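Local coordinates for pesticidal crystal protein Cry2Aa (Bacillus thuringiensis serovar kurstaki, PDB 1I5P) that binds midgut epithelial cells of dipteran and lepidopteran larvae and promotes their colloid-osmotic lysis, at residues A[504-509]-A[525-530]; A[442-447]-A[510-515]; A[556-561]-A[608-613]. All blocks are in the same frame, centred on the assembly; numbering follows the deposited sequence.

All three contacts lie on the same side of the chain's centre. Contacts 1 and 3 lie within the C-terminal delta-endotoxin family region, while contact 2 joins that region to a loop of the middle-domain family. Contact 1 is the connecting piece. Its centre is about 11 Å from that of contact 2 and about 12 Å from that of contact 3. Toward contact 2, Thr508 packs on His443 and Phe525 on Thr510; residues 504-509 continue directly in sequence into 510-515. Toward contact 3, Asn529 hydrogen-bonds Asn608, and Ser528 OG bonds the backbone of Leu611. Contacts 2 and 3 do not touch; their nearest atoms are about 9 Å apart.

Contact 1: A[504-509]-A[525-530]; sequences VNNQTR and FEQSNT
Asn506 and Gln527 form the tightly packed part of this contact. Their side chains cross at about a right angle, yet the two amide planes are only 4° apart and stack flat. CG of Asn506 is 3.2 Å from OE1 of Gln527. Thr530 OG1 donates to Gln527 O at 2.6 Å. It also accepts a bond from a water that takes the N-H of Gln527 (3.1 Å), with a weaker bond to Arg509 O. On the inner side, Val504 CG1 reaches Phe525 CE2 at 4.1 Å, and Phe525 packs on Phe617 and Leu619.

The solvent side holds the exposed Arg509 and the partly exposed Asn505. Arg509 also packs against Gln527. Its chain is bent at chi2 (-82°) and chi3. Gln527 CB lies over one face of the Arg509 guanidinium, 3.5 Å above its plane and offset toward the rim. The single direct hydrogen bond between the segments is next to this, from Glu526 N to Arg509 O (3.0 Å). The carboxylate of Glu526 turns to Arg524 in a salt bridge.

At the looser Asn505 end, a second water lies between Asn505 OD1 (2.7 Å) and Asn529 O. Here the 525-530 turn enters strand 530-537 through a G1 beta bulge, in which Asn529 and Thr530 both face Val609. These loops belong to the jelly-roll sandwich of the toxin. The one direct hydrogen bond, the stacked amides and the bridging waters imply a largely polar join, with apolar packing at Val504 and Phe525.

Contact 2: A[442-447]-A[510-515]; sequences LHYNQI and TFISEK
Tyr444 and Thr510 make the one direct hydrogen bond of this contact. Tyr444 N donates to Thr510 O at 2.7 Å, with a nearly straight N-H...O angle of 165°. Two residues on, a water bridges the segments instead. It accepts from Ile512 N (3.1 Å) and donates to Leu442 O (2.7 Å).

Further hydrogen bonds lie within the loop. Gln446 OE1 accepts from His443 N, and Gln446 N returns a bond to His443 O. His443 CG sits in the crowded position between its backbone N and carbonyl carbon (chi1 62°). ND1 then donates to Tyr444 O from above the carbonyl plane, and Gln446 CB lies over the centre of the imidazole.

In the fold, strand 510-513 pairs antiparallel with strand 522-525 through Phe511 and Ser513. The alternate backbone groups, Thr510 O and Ile512 N, are those that meet loop 442-447. A loop of the middle-domain family thus meets a strand edge of the C-terminal sandwich at Thr510 and Ile512. Leu442 packs on Phe295 and Leu299 of helix 293-300.

The aromatic contact is a CH-pi interaction. CB of His443 stands over one face of the Phe511 ring, 4.1 Å from its centroid, while Leu442 O approaches the ring edge at CD2 (3.5 Å).

The apolar contacts involve Tyr444. Its CB touches Thr510 CG2, and its CD1 meets Ile512 CG1 at 4.0 Å, in an edge-on approach to the ring. The hydroxyl of Tyr444 bonds Ile499 O.

Contact 3: A[556-561]-A[608-613]; sequences TIRVTI and NVTLNS
Thr556 OG1 and Asn612 CG both lie beside their own backbone N (chi1 -59° and -56°), and the two side chains meet. OG1 donates to Asn612 OD1 at 2.8 Å, in the amide plane and on a lone pair. An inverse gamma turn centred on Leu611 precedes Asn612.

The rest is antiparallel beta pairing between strands 555-561 and 602-610 of the jelly-roll sandwich. Thr556 with Thr610 and Arg558 with Asn608 are hydrogen-bonded pairs, each with two bonds of 2.8 Å between N and O atoms. Ile557 with Val609, between them, is a non-hydrogen-bonded pair. The side chains of these two point to the face where Phe617 packs on both.

On the other face, Arg558 and Asn608 lie side by side and point the same way, their flat ends 85° apart. A water sits in the plane of the guanidinium, at its edge, and accepts from NH1 (2.9 Å). It is also placed to hydrogen-bond Asn608 OD1 (2.7 Å), Thr556 O and Thr610 OG1, though its protons may not serve every acceptor at once. Asn608 ND2 is hydrogen-bonded to Asn529 OD1 and Thr531 OG1.

Contact 1: A[504-509]-A[525-530]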
loop_
_atom_site.group_PDB
_atom_site.type_symbol
_atom_site.label_atom_id
_atom_site.label_comp_id
_atom_site.label_asym_id
_atom_site.label_seq_id
_atom_site.Cartn_x
_atom_site.Cartn_y
_atom_site.Cartn_z
ATOM N N VAL A 504 -16.112 -12.460 -8.237
ATOM C CA VAL A 504 -16.093 -11.790 -9.532
ATOM C C VAL A 504 -16.259 -12.850 -10.614
ATOM O O VAL A 504 -15.649 -13.912 -10.535
ATOM C CB VAL A 504 -14.740 -11.070 -9.777
ATOM C CG1 VAL A 504 -14.820 -10.230 -11.049
ATOM C CG2 VAL A 504 -14.376 -10.201 -8.581
ATOM N N ASN A 505 -17.089 -12.581 -11.617
ATOM C CA ASN A 505 -17.252 -13.539 -12.705
ATOM C C ASN A 505 -16.305 -13.139 -13.834
ATOM O O ASN A 505 -15.627 -12.113 -13.737
ATOM C CB ASN A 505 -18.707 -13.578 -13.195
ATOM C CG ASN A 505 -19.204 -12.237 -13.693
ATOM O OD1 ASN A 505 -20.376 -12.099 -14.044
ATOM N ND2 ASN A 505 -18.327 -11.247 -13.733
ATOM N N ASN A 506 -16.248 -13.936 -14.898
ATOM C CA ASN A 506 -15.353 -13.633 -16.009
ATOM C C ASN A 506 -13.942 -13.444 -15.446
ATOM O O ASN A 506 -13.209 -12.552 -15.867
ATOM C CB ASN A 506 -15.796 -12.344 -16.716
ATOM C CG ASN A 506 -17.149 -12.478 -17.406
ATOM O OD1 ASN A 506 -17.782 -11.476 -17.753
ATOM N ND2 ASN A 506 -17.587 -13.710 -17.620
ATOM N N GLN A 507 -13.563 -14.283 -14.489
ATOM C CA GLN A 507 -12.245 -14.166 -13.864
ATOM C C GLN A 507 -11.066 -14.330 -14.816
ATOM O O GLN A 507 -10.011 -13.735 -14.594
ATOM C CB GLN A 507 -12.114 -15.156 -12.704
ATOM C CG GLN A 507 -13.022 -14.822 -11.529
ATOM C CD GLN A 507 -12.946 -15.847 -10.417
ATOM O OE1 GLN A 507 -12.257 -15.649 -9.410
ATOM N NE2 GLN A 507 -13.656 -16.955 -10.591
ATOM N N THR A 508 -11.233 -15.117 -15.877
ATOM C CA THR A 508 -10.136 -15.319 -16.817
ATOM C C THR A 508 -9.874 -14.077 -17.652
ATOM O O THR A 508 -8.822 -13.960 -18.282
ATOM C CB THR A 508 -10.414 -16.481 -17.782
ATOM O OG1 THR A 508 -11.557 -16.166 -18.587
ATOM C CG2 THR A 508 -10.663 -17.767 -17.010
ATOM N N ARG A 509 -10.835 -13.156 -17.656
ATOM C CA ARG A 509 -10.709 -11.921 -18.416
ATOM C C ARG A 509 -10.609 -10.714 -17.486
ATOM O O ARG A 509 -10.765 -9.577 -17.920
ATOM C CB ARG A 509 -11.912 -11.751 -19.351
ATOM C CG ARG A 509 -12.171 -12.932 -20.298
ATOM C CD ARG A 509 -11.292 -12.888 -21.536
ATOM N NE ARG A 509 -11.472 -11.644 -22.279
ATOM C CZ ARG A 509 -12.579 -11.306 -22.932
ATOM N NH1 ARG A 509 -13.626 -12.124 -22.948
ATOM N NH2 ARG A 509 -12.644 -10.137 -23.553
ATOM N N PHE A 525 -11.437 -4.929 -15.989
ATOM C CA PHE A 525 -12.394 -5.822 -16.632
ATOM C C PHE A 525 -12.170 -5.760 -18.142
ATOM O O PHE A 525 -12.272 -4.694 -18.750
ATOM C CB PHE A 525 -13.834 -5.395 -16.313
ATOM C CG PHE A 525 -14.161 -5.383 -14.843
ATOM C CD1 PHE A 525 -14.711 -4.247 -14.252
ATOM C CD2 PHE A 525 -13.920 -6.499 -14.050
ATOM C CE1 PHE A 525 -15.015 -4.225 -12.888
ATOM C CE2 PHE A 525 -14.219 -6.488 -12.683
ATOM C CZ PHE A 525 -14.768 -5.347 -12.104
ATOM N N GLU A 526 -11.852 -6.898 -18.745
ATOM C CA GLU A 526 -11.621 -6.944 -20.183
ATOM C C GLU A 526 -12.799 -7.572 -20.910
ATOM O O GLU A 526 -12.874 -7.528 -22.135
ATOM C CB GLU A 526 -10.340 -7.723 -20.490
ATOM C CG GLU A 526 -9.074 -6.986 -20.092
ATOM C CD GLU A 526 -7.812 -7.749 -20.443
ATOM O OE1 GLU A 526 -7.901 -8.748 -21.185
ATOM O OE2 GLU A 526 -6.725 -7.340 -19.984
ATOM N N GLN A 527 -13.714 -8.159 -20.144
ATOM C CA GLN A 527 -14.901 -8.785 -20.709
ATOM C C GLN A 527 -16.148 -8.025 -20.278
ATOM O O GLN A 527 -16.343 -7.746 -19.095
ATOM C CB GLN A 527 -14.992 -10.247 -20.264
ATOM C CG GLN A 527 -16.311 -10.919 -20.613
ATOM C CD GLN A 527 -16.237 -12.428 -20.527
ATOM O OE1 GLN A 527 -15.305 -12.986 -19.944
ATOM N NE2 GLN A 527 -17.227 -13.101 -21.098
ATOM N N SER A 528 -16.990 -7.689 -21.246
ATOM C CA SER A 528 -18.210 -6.952 -20.963
ATOM C C SER A 528 -19.156 -7.779 -20.086
ATOM O O SER A 528 -19.095 -9.008 -20.070
ATOM C CB SER A 528 -18.897 -6.559 -22.275
ATOM O OG SER A 528 -19.872 -5.556 -22.063
ATOM N N ASN A 529 -20.014 -7.088 -19.345
ATOM C CA ASN A 529 -20.975 -7.726 -18.451
ATOM C C ASN A 529 -20.317 -8.530 -17.328
ATOM O O ASN A 529 -20.720 -9.657 -17.014
ATOM C CB ASN A 529 -21.935 -8.619 -19.239
ATOM C CG ASN A 529 -23.152 -9.012 -18.428
ATOM O OD1 ASN A 529 -23.489 -8.360 -17.434
ATOM N ND2 ASN A 529 -23.833 -10.068 -18.855
ATOM N N THR A 530 -19.296 -7.937 -16.721
ATOM C CA THR A 530 -18.608 -8.569 -15.609
ATOM C C THR A 530 -19.167 -7.932 -14.345
ATOM O O THR A 530 -19.324 -6.714 -14.268
ATOM C CB THR A 530 -17.082 -8.321 -15.663
ATOM O OG1 THR A 530 -16.535 -8.940 -16.835
ATOM C CG2 THR A 530 -16.402 -8.902 -14.427
HETATM O O HOH W 1 -22.205 -10.467 -15.144
HETATM O O HOH W 2 -13.750 -8.894 -17.106
#

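Contact 2: A[442-447]-A[510-515]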
loop_
_atom_site.group_PDB
_atom_site.type_symbol
_atom_site.label_atom_id
_atom_site.label_comp_id
_atom_site.label_asym_id
_atom_site.label_seq_id
_atom_site.Cartn_x
_atom_site.Cartn_y
_atom_site.Cartn_z
ATOM N N LEU A 442 -0.887 -13.623 -14.521
ATOM C CA LEU A 442 -2.076 -14.343 -14.076
ATOM C C LEU A 442 -3.293 -13.433 -14.021
ATOM O O LEU A 442 -3.159 -12.219 -13.866
ATOM C CB LEU A 442 -1.853 -14.941 -12.686
ATOM C CG LEU A 442 -0.983 -16.188 -12.575
ATOM C CD1 LEU A 442 0.354 -15.955 -13.244
ATOM C CD2 LEU A 442 -0.799 -16.524 -11.106
ATOM N N HIS A 443 -4.481 -14.016 -14.166
ATOM C CA HIS A 443 -5.703 -13.230 -14.084
ATOM C C HIS A 443 -6.155 -13.266 -12.633
ATOM O O HIS A 443 -5.499 -13.895 -11.794
ATOM C CB HIS A 443 -6.790 -13.788 -15.020
ATOM C CG HIS A 443 -7.232 -15.183 -14.700
ATOM N ND1 HIS A 443 -8.014 -15.486 -13.606
ATOM C CD2 HIS A 443 -7.025 -16.353 -15.350
ATOM C CE1 HIS A 443 -8.272 -16.782 -13.597
ATOM N NE2 HIS A 443 -7.683 -17.331 -14.644
ATOM N N TYR A 444 -7.259 -12.589 -12.329
ATOM C CA TYR A 444 -7.778 -12.535 -10.967
ATOM C C TYR A 444 -7.926 -13.932 -10.358
ATOM O O TYR A 444 -8.612 -14.796 -10.909
ATOM C CB TYR A 444 -9.128 -11.817 -10.953
ATOM C CG TYR A 444 -9.627 -11.471 -9.568
ATOM C CD1 TYR A 444 -9.097 -10.384 -8.864
ATOM C CD2 TYR A 444 -10.629 -12.229 -8.959
ATOM C CE1 TYR A 444 -9.558 -10.059 -7.583
ATOM C CE2 TYR A 444 -11.097 -11.916 -7.681
ATOM C CZ TYR A 444 -10.557 -10.826 -7.001
ATOM O OH TYR A 444 -11.026 -10.508 -5.751
ATOM N N ASN A 445 -7.270 -14.143 -9.217
ATOM C CA ASN A 445 -7.312 -15.416 -8.508
ATOM C C ASN A 445 -7.042 -16.637 -9.373
ATOM O O ASN A 445 -7.580 -17.713 -9.117
ATOM C CB ASN A 445 -8.662 -15.590 -7.799
ATOM C CG ASN A 445 -8.801 -14.693 -6.588
ATOM O OD1 ASN A 445 -9.837 -14.686 -5.918
ATOM N ND2 ASN A 445 -7.754 -13.930 -6.296
ATOM N N GLN A 446 -6.216 -16.482 -10.397
ATOM C CA GLN A 446 -5.900 -17.623 -11.233
ATOM C C GLN A 446 -5.036 -18.587 -10.451
ATOM O O GLN A 446 -4.075 -18.182 -9.797
ATOM C CB GLN A 446 -5.153 -17.197 -12.495
ATOM C CG GLN A 446 -4.496 -18.363 -13.230
ATOM C CD GLN A 446 -4.131 -18.027 -14.658
ATOM O OE1 GLN A 446 -3.764 -16.892 -14.969
ATOM N NE2 GLN A 446 -4.212 -19.018 -15.535
ATOM N N ILE A 447 -5.387 -19.864 -10.510
ATOM C CA ILE A 447 -4.620 -20.881 -9.821
ATOM C C ILE A 447 -3.742 -21.577 -10.852
ATOM O O ILE A 447 -4.218 -22.388 -11.643
ATOM C CB ILE A 447 -5.537 -21.915 -9.140
ATOM C CG1 ILE A 447 -6.444 -21.214 -8.123
ATOM C CG2 ILE A 447 -4.697 -22.986 -8.463
ATOM C CD1 ILE A 447 -5.695 -20.488 -7.008
ATOM N N THR A 510 -10.343 -10.960 -16.207
ATOM C CA THR A 510 -10.225 -9.882 -15.225
ATOM C C THR A 510 -8.832 -9.905 -14.610
ATOM O O THR A 510 -8.383 -10.938 -14.117
ATOM C CB THR A 510 -11.279 -10.031 -14.101
ATOM O OG1 THR A 510 -12.592 -9.930 -14.666
ATOM C CG2 THR A 510 -11.100 -8.944 -13.043
ATOM N N PHE A 511 -8.155 -8.761 -14.626
ATOM C CA PHE A 511 -6.798 -8.685 -14.096
ATOM C C PHE A 511 -6.567 -7.572 -13.086
ATOM O O PHE A 511 -7.238 -6.545 -13.100
ATOM C CB PHE A 511 -5.796 -8.503 -15.245
ATOM C CG PHE A 511 -5.910 -9.540 -16.324
ATOM C CD1 PHE A 511 -6.939 -9.478 -17.259
ATOM C CD2 PHE A 511 -5.008 -10.598 -16.385
ATOM C CE1 PHE A 511 -7.069 -10.454 -18.243
ATOM C CE2 PHE A 511 -5.130 -11.583 -17.365
ATOM C CZ PHE A 511 -6.166 -11.511 -18.297
ATOM N N ILE A 512 -5.598 -7.793 -12.208
ATOM C CA ILE A 512 -5.229 -6.788 -11.226
ATOM C C ILE A 512 -4.209 -5.931 -11.960
ATOM O O ILE A 512 -3.276 -6.457 -12.557
ATOM C CB ILE A 512 -4.601 -7.435 -9.976
ATOM C CG1 ILE A 512 -5.648 -8.317 -9.288
ATOM C CG2 ILE A 512 -4.092 -6.359 -9.024
ATOM C CD1 ILE A 512 -5.142 -9.049 -8.063
ATOM N N SER A 513 -4.410 -4.617 -11.941
ATOM C CA SER A 513 -3.525 -3.692 -12.631
ATOM C C SER A 513 -2.857 -2.703 -11.675
ATOM O O SER A 513 -3.521 -1.923 -10.993
ATOM C CB SER A 513 -4.317 -2.932 -13.702
ATOM O OG SER A 513 -3.503 -2.000 -14.394
ATOM N N GLU A 514 -1.533 -2.749 -11.644
ATOM C CA GLU A 514 -0.718 -1.890 -10.793
ATOM C C GLU A 514 -1.082 -0.400 -10.859
ATOM O O GLU A 514 -1.346 0.139 -11.939
ATOM C CB GLU A 514 0.757 -2.094 -11.172
ATOM C CG GLU A 514 1.707 -1.029 -10.665
ATOM C CD GLU A 514 3.167 -1.408 -10.853
ATOM O OE1 GLU A 514 3.600 -1.569 -12.015
ATOM O OE2 GLU A 514 3.882 -1.539 -9.838
ATOM N N LYS A 515 -1.109 0.248 -9.693
ATOM C CA LYS A 515 -1.396 1.682 -9.589
ATOM C C LYS A 515 -0.427 2.318 -8.596
ATOM O O LYS A 515 0.035 1.662 -7.668
ATOM C CB LYS A 515 -2.840 1.918 -9.132
ATOM C CG LYS A 515 -3.877 1.504 -10.162
ATOM C CD LYS A 515 -3.709 2.311 -11.440
ATOM C CE LYS A 515 -4.566 1.750 -12.565
ATOM N NZ LYS A 515 -4.153 0.362 -12.919
HETATM O O HOH W 3 -4.301 -10.599 -12.015
#

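Contact 3: A[556-561]-A[608-613]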
loop_
_atom_site.group_PDB
_atom_site.type_symbol
_atom_site.label_atom_id
_atom_site.label_comp_id
_atom_site.label_asym_id
_atom_site.label_seq_id
_atom_site.Cartn_x
_atom_site.Cartn_y
_atom_site.Cartn_z
ATOM N N THR A 556 -20.701 1.271 -19.251
ATOM C CA THR A 556 -21.917 1.497 -18.487
ATOM C C THR A 556 -21.803 0.796 -17.142
ATOM O O THR A 556 -21.467 -0.388 -17.071
ATOM C CB THR A 556 -23.154 0.956 -19.228
ATOM O OG1 THR A 556 -23.260 1.599 -20.504
ATOM C CG2 THR A 556 -24.423 1.228 -18.421
ATOM N N ILE A 557 -22.086 1.533 -16.075
ATOM C CA ILE A 557 -22.009 0.979 -14.734
ATOM C C ILE A 557 -23.394 0.758 -14.137
ATOM O O ILE A 557 -24.233 1.657 -14.140
ATOM C CB ILE A 557 -21.217 1.909 -13.789
ATOM C CG1 ILE A 557 -19.837 2.212 -14.373
ATOM C CG2 ILE A 557 -21.048 1.243 -12.431
ATOM C CD1 ILE A 557 -19.042 3.212 -13.564
ATOM N N ARG A 558 -23.624 -0.449 -13.634
ATOM C CA ARG A 558 -24.891 -0.793 -13.001
ATOM C C ARG A 558 -24.603 -1.269 -11.583
ATOM O O ARG A 558 -24.021 -2.335 -11.373
ATOM C CB ARG A 558 -25.616 -1.888 -13.789
ATOM C CG ARG A 558 -26.242 -1.398 -15.096
ATOM C CD ARG A 558 -26.932 -2.532 -15.841
ATOM N NE ARG A 558 -27.715 -2.049 -16.979
ATOM C CZ ARG A 558 -27.199 -1.574 -18.109
ATOM N NH1 ARG A 558 -25.884 -1.515 -18.273
ATOM N NH2 ARG A 558 -28.005 -1.158 -19.078
ATOM N N VAL A 559 -25.004 -0.457 -10.614
ATOM C CA VAL A 559 -24.782 -0.776 -9.215
ATOM C C VAL A 559 -26.080 -1.211 -8.554
ATOM O O VAL A 559 -27.097 -0.526 -8.643
ATOM C CB VAL A 559 -24.213 0.442 -8.455
ATOM C CG1 VAL A 559 -23.984 0.085 -6.997
ATOM C CG2 VAL A 559 -22.917 0.896 -9.105
ATOM N N THR A 560 -26.037 -2.360 -7.894
ATOM C CA THR A 560 -27.204 -2.876 -7.210
ATOM C C THR A 560 -26.888 -3.020 -5.732
ATOM O O THR A 560 -25.963 -3.740 -5.342
ATOM C CB THR A 560 -27.631 -4.239 -7.783
ATOM O OG1 THR A 560 -27.832 -4.114 -9.196
ATOM C CG2 THR A 560 -28.931 -4.706 -7.142
ATOM N N ILE A 561 -27.664 -2.314 -4.916
ATOM C CA ILE A 561 -27.499 -2.331 -3.474
ATOM C C ILE A 561 -28.796 -1.826 -2.839
ATOM O O ILE A 561 -29.419 -0.898 -3.354
ATOM C CB ILE A 561 -26.308 -1.433 -3.058
ATOM C CG1 ILE A 561 -26.097 -1.498 -1.546
ATOM C CG2 ILE A 561 -26.537 -0.001 -3.535
ATOM C CD1 ILE A 561 -24.795 -0.860 -1.097
ATOM N N ASN A 608 -21.752 -3.972 -11.797
ATOM C CA ASN A 608 -21.756 -4.583 -13.118
ATOM C C ASN A 608 -21.292 -3.590 -14.169
ATOM O O ASN A 608 -21.770 -2.458 -14.232
ATOM C CB ASN A 608 -23.151 -5.108 -13.457
ATOM C CG ASN A 608 -23.262 -5.588 -14.894
ATOM O OD1 ASN A 608 -23.489 -4.798 -15.811
ATOM N ND2 ASN A 608 -23.089 -6.886 -15.097
ATOM N N VAL A 609 -20.354 -4.021 -15.001
ATOM C CA VAL A 609 -19.818 -3.146 -16.024
ATOM C C VAL A 609 -20.037 -3.654 -17.438
ATOM O O VAL A 609 -19.771 -4.815 -17.754
ATOM C CB VAL A 609 -18.305 -2.907 -15.809
ATOM C CG1 VAL A 609 -17.750 -2.035 -16.930
ATOM C CG2 VAL A 609 -18.073 -2.243 -14.459
ATOM N N THR A 610 -20.533 -2.756 -18.278
ATOM C CA THR A 610 -20.782 -3.045 -19.678
ATOM C C THR A 610 -19.689 -2.315 -20.442
ATOM O O THR A 610 -19.549 -1.101 -20.307
ATOM C CB THR A 610 -22.150 -2.493 -20.126
ATOM O OG1 THR A 610 -23.187 -3.092 -19.340
ATOM C CG2 THR A 610 -22.391 -2.793 -21.596
ATOM N N LEU A 611 -18.902 -3.049 -21.222
ATOM C CA LEU A 611 -17.829 -2.434 -21.997
ATOM C C LEU A 611 -18.354 -2.075 -23.378
ATOM O O LEU A 611 -18.105 -2.779 -24.354
ATOM C CB LEU A 611 -16.642 -3.391 -22.125
ATOM C CG LEU A 611 -15.948 -3.791 -20.822
ATOM C CD1 LEU A 611 -14.776 -4.704 -21.145
ATOM C CD2 LEU A 611 -15.471 -2.547 -20.076
ATOM N N ASN A 612 -19.088 -0.973 -23.448
ATOM C CA ASN A 612 -19.664 -0.519 -24.701
ATOM C C ASN A 612 -18.632 -0.450 -25.821
ATOM O O ASN A 612 -18.807 -1.072 -26.871
ATOM C CB ASN A 612 -20.319 0.850 -24.505
ATOM C CG ASN A 612 -21.367 0.839 -23.405
ATOM O OD1 ASN A 612 -21.152 1.384 -22.324
ATOM N ND2 ASN A 612 -22.504 0.212 -23.675
ATOM N N SER A 613 -17.553 0.296 -25.599
ATOM C CA SER A 613 -16.511 0.442 -26.609
ATOM C C SER A 613 -15.619 -0.788 -26.785
ATOM O O SER A 613 -14.843 -0.864 -27.734
ATOM C CB SER A 613 -15.641 1.659 -26.290
ATOM O OG SER A 613 -16.366 2.866 -26.454
HETATM O O HOH W 4 -23.510 -2.279 -16.808
#